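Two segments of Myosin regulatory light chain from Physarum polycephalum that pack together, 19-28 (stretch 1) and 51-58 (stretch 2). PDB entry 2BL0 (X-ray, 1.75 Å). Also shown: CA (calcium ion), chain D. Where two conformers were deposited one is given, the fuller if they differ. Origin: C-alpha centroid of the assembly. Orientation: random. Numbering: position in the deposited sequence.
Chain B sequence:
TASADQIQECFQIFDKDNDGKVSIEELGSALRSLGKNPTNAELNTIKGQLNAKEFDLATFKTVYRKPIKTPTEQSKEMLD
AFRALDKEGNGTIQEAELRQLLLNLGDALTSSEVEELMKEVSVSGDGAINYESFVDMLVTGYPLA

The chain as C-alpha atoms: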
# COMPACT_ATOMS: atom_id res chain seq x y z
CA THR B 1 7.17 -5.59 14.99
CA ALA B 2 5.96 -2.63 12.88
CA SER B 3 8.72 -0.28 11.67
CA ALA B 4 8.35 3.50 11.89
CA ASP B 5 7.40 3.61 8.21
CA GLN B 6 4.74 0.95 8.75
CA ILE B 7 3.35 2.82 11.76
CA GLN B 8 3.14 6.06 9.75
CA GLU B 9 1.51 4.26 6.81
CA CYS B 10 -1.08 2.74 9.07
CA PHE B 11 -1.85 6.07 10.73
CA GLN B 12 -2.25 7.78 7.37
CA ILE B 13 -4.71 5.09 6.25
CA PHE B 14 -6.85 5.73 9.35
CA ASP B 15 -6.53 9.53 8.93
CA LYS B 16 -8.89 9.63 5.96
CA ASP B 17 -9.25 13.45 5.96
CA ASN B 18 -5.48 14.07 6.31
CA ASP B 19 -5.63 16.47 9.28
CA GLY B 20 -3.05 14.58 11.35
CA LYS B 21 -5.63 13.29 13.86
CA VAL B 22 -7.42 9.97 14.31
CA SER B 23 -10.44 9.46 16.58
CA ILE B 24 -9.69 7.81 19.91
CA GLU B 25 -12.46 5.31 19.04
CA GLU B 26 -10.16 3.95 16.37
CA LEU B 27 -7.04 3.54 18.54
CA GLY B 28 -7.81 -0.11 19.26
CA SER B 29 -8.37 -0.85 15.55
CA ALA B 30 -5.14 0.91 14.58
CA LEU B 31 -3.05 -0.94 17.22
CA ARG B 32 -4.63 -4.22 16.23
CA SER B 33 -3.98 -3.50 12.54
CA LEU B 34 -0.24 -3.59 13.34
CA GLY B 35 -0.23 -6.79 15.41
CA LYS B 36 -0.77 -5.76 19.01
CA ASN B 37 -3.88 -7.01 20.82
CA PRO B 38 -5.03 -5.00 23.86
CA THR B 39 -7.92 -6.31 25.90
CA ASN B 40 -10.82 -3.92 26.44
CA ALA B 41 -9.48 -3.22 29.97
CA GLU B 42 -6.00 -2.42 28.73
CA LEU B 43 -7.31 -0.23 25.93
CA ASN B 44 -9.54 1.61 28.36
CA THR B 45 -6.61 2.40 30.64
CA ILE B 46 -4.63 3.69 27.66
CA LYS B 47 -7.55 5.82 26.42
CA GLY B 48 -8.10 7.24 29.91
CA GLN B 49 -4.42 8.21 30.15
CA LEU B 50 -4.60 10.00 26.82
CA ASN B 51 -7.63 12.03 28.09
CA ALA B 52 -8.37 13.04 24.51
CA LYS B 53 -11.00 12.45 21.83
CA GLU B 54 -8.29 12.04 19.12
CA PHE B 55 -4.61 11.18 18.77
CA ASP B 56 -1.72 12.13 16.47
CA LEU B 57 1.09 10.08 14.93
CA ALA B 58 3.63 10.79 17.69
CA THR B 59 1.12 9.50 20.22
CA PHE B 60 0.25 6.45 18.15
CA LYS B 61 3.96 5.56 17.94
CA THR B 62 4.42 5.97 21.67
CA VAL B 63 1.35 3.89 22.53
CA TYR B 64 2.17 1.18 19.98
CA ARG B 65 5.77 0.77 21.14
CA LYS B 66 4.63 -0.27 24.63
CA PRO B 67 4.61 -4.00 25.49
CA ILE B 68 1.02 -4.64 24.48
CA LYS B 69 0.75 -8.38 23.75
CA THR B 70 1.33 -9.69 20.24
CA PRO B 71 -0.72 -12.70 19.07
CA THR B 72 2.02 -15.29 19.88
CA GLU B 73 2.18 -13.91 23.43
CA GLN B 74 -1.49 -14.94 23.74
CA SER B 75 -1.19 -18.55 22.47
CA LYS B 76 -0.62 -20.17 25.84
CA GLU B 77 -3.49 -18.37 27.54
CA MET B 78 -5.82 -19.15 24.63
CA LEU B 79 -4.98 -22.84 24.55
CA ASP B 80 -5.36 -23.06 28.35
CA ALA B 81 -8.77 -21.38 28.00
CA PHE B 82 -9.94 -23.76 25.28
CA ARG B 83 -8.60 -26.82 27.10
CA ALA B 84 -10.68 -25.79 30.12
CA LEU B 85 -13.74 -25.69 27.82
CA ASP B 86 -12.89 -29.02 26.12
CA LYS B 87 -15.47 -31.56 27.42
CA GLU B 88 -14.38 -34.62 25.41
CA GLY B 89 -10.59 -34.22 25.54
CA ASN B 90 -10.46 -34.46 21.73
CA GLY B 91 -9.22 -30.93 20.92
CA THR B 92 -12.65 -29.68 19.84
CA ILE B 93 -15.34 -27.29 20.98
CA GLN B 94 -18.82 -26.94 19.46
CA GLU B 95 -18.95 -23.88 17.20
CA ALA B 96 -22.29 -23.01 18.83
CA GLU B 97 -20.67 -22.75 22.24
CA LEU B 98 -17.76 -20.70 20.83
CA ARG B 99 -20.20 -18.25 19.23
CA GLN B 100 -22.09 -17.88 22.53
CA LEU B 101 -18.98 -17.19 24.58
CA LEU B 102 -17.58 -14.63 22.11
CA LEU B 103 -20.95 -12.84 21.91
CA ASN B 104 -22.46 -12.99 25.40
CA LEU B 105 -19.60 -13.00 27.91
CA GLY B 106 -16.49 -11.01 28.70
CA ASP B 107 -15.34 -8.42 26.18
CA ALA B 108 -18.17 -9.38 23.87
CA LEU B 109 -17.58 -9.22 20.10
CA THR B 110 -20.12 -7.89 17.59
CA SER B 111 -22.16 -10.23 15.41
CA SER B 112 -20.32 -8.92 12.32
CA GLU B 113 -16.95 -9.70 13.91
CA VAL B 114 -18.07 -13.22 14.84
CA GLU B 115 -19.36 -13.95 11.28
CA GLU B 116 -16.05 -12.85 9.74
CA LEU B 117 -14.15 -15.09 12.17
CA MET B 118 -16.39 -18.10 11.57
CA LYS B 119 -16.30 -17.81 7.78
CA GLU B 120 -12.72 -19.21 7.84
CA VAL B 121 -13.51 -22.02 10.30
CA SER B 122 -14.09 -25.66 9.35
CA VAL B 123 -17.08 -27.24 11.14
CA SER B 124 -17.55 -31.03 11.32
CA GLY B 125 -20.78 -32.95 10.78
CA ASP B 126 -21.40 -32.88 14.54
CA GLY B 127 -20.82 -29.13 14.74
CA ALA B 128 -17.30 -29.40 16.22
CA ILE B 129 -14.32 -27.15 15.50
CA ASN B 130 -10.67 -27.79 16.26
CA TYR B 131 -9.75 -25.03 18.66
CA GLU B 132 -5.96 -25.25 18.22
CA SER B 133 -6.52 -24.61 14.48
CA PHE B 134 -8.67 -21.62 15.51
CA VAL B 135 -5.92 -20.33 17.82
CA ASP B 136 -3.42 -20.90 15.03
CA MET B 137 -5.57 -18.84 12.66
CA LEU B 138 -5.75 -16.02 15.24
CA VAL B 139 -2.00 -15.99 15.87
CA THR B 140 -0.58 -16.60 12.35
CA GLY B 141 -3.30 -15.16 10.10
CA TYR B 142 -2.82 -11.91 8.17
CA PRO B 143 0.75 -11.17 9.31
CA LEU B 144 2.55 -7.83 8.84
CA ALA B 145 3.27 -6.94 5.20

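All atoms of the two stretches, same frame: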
# COMPACT_ATOMS: atom_id res chain seq x y z
N ASP B 19 -5.84 15.34 8.36
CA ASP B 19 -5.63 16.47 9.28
C ASP B 19 -4.63 16.16 10.39
O ASP B 19 -4.39 16.98 11.26
CB ASP B 19 -6.96 17.02 9.81
CG ASP B 19 -7.61 16.16 10.86
OD1 ASP B 19 -7.26 14.97 11.02
OD2 ASP B 19 -8.50 16.59 11.61
N GLY B 20 -4.03 14.97 10.36
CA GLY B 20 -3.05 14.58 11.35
C GLY B 20 -3.62 14.02 12.64
O GLY B 20 -2.86 13.77 13.59
N LYS B 21 -4.93 13.81 12.67
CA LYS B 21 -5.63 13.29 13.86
C LYS B 21 -6.51 12.10 13.53
O LYS B 21 -7.14 12.03 12.49
CB LYS B 21 -6.49 14.37 14.50
CG LYS B 21 -5.72 15.57 15.01
CD LYS B 21 -4.82 15.25 16.19
CE LYS B 21 -5.08 16.17 17.37
NZ LYS B 21 -5.33 17.55 16.98
N VAL B 22 -6.56 11.14 14.45
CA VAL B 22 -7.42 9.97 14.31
C VAL B 22 -8.24 9.87 15.58
O VAL B 22 -7.73 10.13 16.67
CB VAL B 22 -6.58 8.69 14.05
CG1 VAL B 22 -7.43 7.47 14.17
CG2 VAL B 22 -5.92 8.75 12.66
N SER B 23 -9.53 9.57 15.44
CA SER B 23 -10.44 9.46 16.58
C SER B 23 -9.91 8.45 17.57
O SER B 23 -9.39 7.42 17.16
CB SER B 23 -11.83 9.01 16.13
OG SER B 23 -12.64 8.69 17.27
N ILE B 24 -10.07 8.74 18.85
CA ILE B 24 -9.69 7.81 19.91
C ILE B 24 -10.46 6.49 19.82
O ILE B 24 -9.96 5.46 20.27
CB ILE B 24 -9.91 8.47 21.31
CG1 ILE B 24 -9.15 7.68 22.39
CG2 ILE B 24 -11.39 8.56 21.66
CD1 ILE B 24 -7.65 7.88 22.38
N GLU B 25 -11.66 6.52 19.22
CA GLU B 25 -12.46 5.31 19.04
C GLU B 25 -11.86 4.34 18.06
O GLU B 25 -12.26 3.17 18.01
CB GLU B 25 -13.88 5.66 18.59
CG GLU B 25 -14.64 6.56 19.55
CD GLU B 25 -14.77 5.98 20.95
OE1 GLU B 25 -14.91 6.79 21.91
OE2 GLU B 25 -14.77 4.74 21.12
N GLU B 26 -10.90 4.81 17.27
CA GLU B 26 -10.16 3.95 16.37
C GLU B 26 -8.78 3.51 16.85
O GLU B 26 -8.09 2.80 16.14
CB GLU B 26 -9.99 4.65 15.03
CG GLU B 26 -11.28 5.05 14.35
CD GLU B 26 -12.05 3.87 13.80
OE1 GLU B 26 -11.45 2.78 13.66
OE2 GLU B 26 -13.26 4.03 13.49
N LEU B 27 -8.36 3.90 18.05
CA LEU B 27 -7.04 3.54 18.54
C LEU B 27 -6.89 2.03 18.63
O LEU B 27 -5.90 1.50 18.19
CB LEU B 27 -6.78 4.18 19.91
CG LEU B 27 -5.42 3.89 20.57
CD1 LEU B 27 -4.23 4.30 19.69
CD2 LEU B 27 -5.32 4.57 21.92
N GLY B 28 -7.87 1.33 19.19
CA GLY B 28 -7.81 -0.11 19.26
C GLY B 28 -7.62 -0.74 17.89
O GLY B 28 -6.73 -1.58 17.71
N ASN B 51 -6.68 10.95 27.74
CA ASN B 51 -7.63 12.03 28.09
C ASN B 51 -7.87 12.93 26.89
O ASN B 51 -7.78 14.16 26.98
CB ASN B 51 -7.15 12.86 29.30
CG ASN B 51 -8.31 13.53 30.05
OD1 ASN B 51 -9.16 12.84 30.62
ND2 ASN B 51 -8.34 14.86 30.05
N ALA B 52 -8.18 12.30 25.76
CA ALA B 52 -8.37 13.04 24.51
C ALA B 52 -9.41 12.32 23.64
O ALA B 52 -9.64 11.14 23.79
CB ALA B 52 -7.05 13.15 23.76
N LYS B 53 -10.04 13.06 22.74
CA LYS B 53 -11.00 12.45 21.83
C LYS B 53 -10.33 12.01 20.52
O LYS B 53 -10.96 11.33 19.72
CB LYS B 53 -12.16 13.40 21.54
CG LYS B 53 -11.80 14.59 20.68
CD LYS B 53 -12.97 15.54 20.50
CE LYS B 53 -12.68 16.58 19.41
NZ LYS B 53 -13.72 17.64 19.41
N GLU B 54 -9.08 12.45 20.30
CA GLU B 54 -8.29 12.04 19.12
C GLU B 54 -6.82 11.94 19.47
O GLU B 54 -6.39 12.39 20.53
CB GLU B 54 -8.47 13.04 17.96
CG GLU B 54 -9.08 14.35 18.36
CD GLU B 54 -9.03 15.40 17.26
OE1 GLU B 54 -8.70 16.56 17.59
OE2 GLU B 54 -9.34 15.06 16.10
N PHE B 55 -6.05 11.32 18.58
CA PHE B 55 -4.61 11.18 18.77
C PHE B 55 -3.84 11.44 17.48
O PHE B 55 -4.37 11.23 16.39
CB PHE B 55 -4.23 9.80 19.35
CG PHE B 55 -4.61 8.64 18.47
CD1 PHE B 55 -5.89 8.10 18.49
CD2 PHE B 55 -3.66 8.06 17.62
CE1 PHE B 55 -6.21 6.99 17.66
CE2 PHE B 55 -3.99 6.97 16.80
CZ PHE B 55 -5.27 6.45 16.82
N ASP B 56 -2.61 11.88 17.61
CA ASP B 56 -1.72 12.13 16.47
C ASP B 56 -0.69 11.02 16.30
O ASP B 56 -0.67 10.06 17.07
CB ASP B 56 -1.08 13.53 16.53
CG ASP B 56 -0.12 13.73 17.70
OD1 ASP B 56 0.30 12.76 18.36
OD2 ASP B 56 0.32 14.87 17.99
N LEU B 57 0.16 11.14 15.28
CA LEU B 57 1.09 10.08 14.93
C LEU B 57 2.10 9.83 16.03
O LEU B 57 2.39 8.69 16.34
CB LEU B 57 1.81 10.41 13.62
CG LEU B 57 2.93 9.44 13.21
CD1 LEU B 57 2.39 8.03 13.01
CD2 LEU B 57 3.65 9.96 11.97
N ALA B 58 2.63 10.90 16.62
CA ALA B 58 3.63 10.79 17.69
C ALA B 58 3.08 9.98 18.84
O ALA B 58 3.75 9.11 19.37
CB ALA B 58 4.09 12.17 18.17
CA CA D . -8.29 12.82 10.69
O HOH W 1 -9.88 13.62 12.02
O HOH W 2 -0.15 13.34 13.24
O HOH W 3 -9.44 10.83 10.76

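What joins the two backbones? A short antiparallel pairing does, centred on Val 22 and Phe 55. Val 22 N donates to Phe 55 O at 2.9 Å, and Phe 55 N returns the bond to Val 22 O at 2.8 Å, so both residues have their amide and carbonyl satisfied by each other. A third bond, Ile 24 N to Lys 53 O at 2.9 Å, is nearly straight at 172°. Between these bonds, Ser 23 and Glu 54 form the non-hydrogen-bonded pair, their CA atoms 4.2 Å apart.

What satisfies the polar groups where the pairing gives out? Water 2 donates to Gly 20 O (2.8 Å) and accepts from Leu 57 N (3.0 Å), bridging a loop carbonyl and a helical amide whose atoms, Gly 20 O and Leu 57 N, lie 4.3 Å apart, beyond a direct hydrogen bond. Lys 21 faces two ways: its N donates to Asp 19 OD1 at 3.1 Å, while its O binds the calcium ion at 2.3 Å. Asp 19 OD1 is also a calcium ligand, at 2.4 Å, so one carboxylate oxygen serves both metal and amide. At the end of the strand, Ser 23 OG accepts from Glu 25 N at 3.1 Å, and Ser 23 O accepts from Glu 26 N at 3.0 Å, both bonds reaching into the 3-10 segment that precedes the helix.

What fills the space beside the backbone pairing? The Phe 55 ring is clasped between Val 22 CB over one face, 4.1 Å from its centroid, and Leu 27 CD1 over the opposite face, at 3.9 Å. Ile 24 CA lies near the ring's edge, 4.1 Å from Phe 55 CD1. These apolar residues suit a buried site where the flat ring offers no polar group needing a partner.

How do charged side chains contribute? Lys 21 NZ and Glu 54 OE1 form a salt bridge at 3.6 Å, linking the stretches at a partly exposed margin where water can still reach both residues.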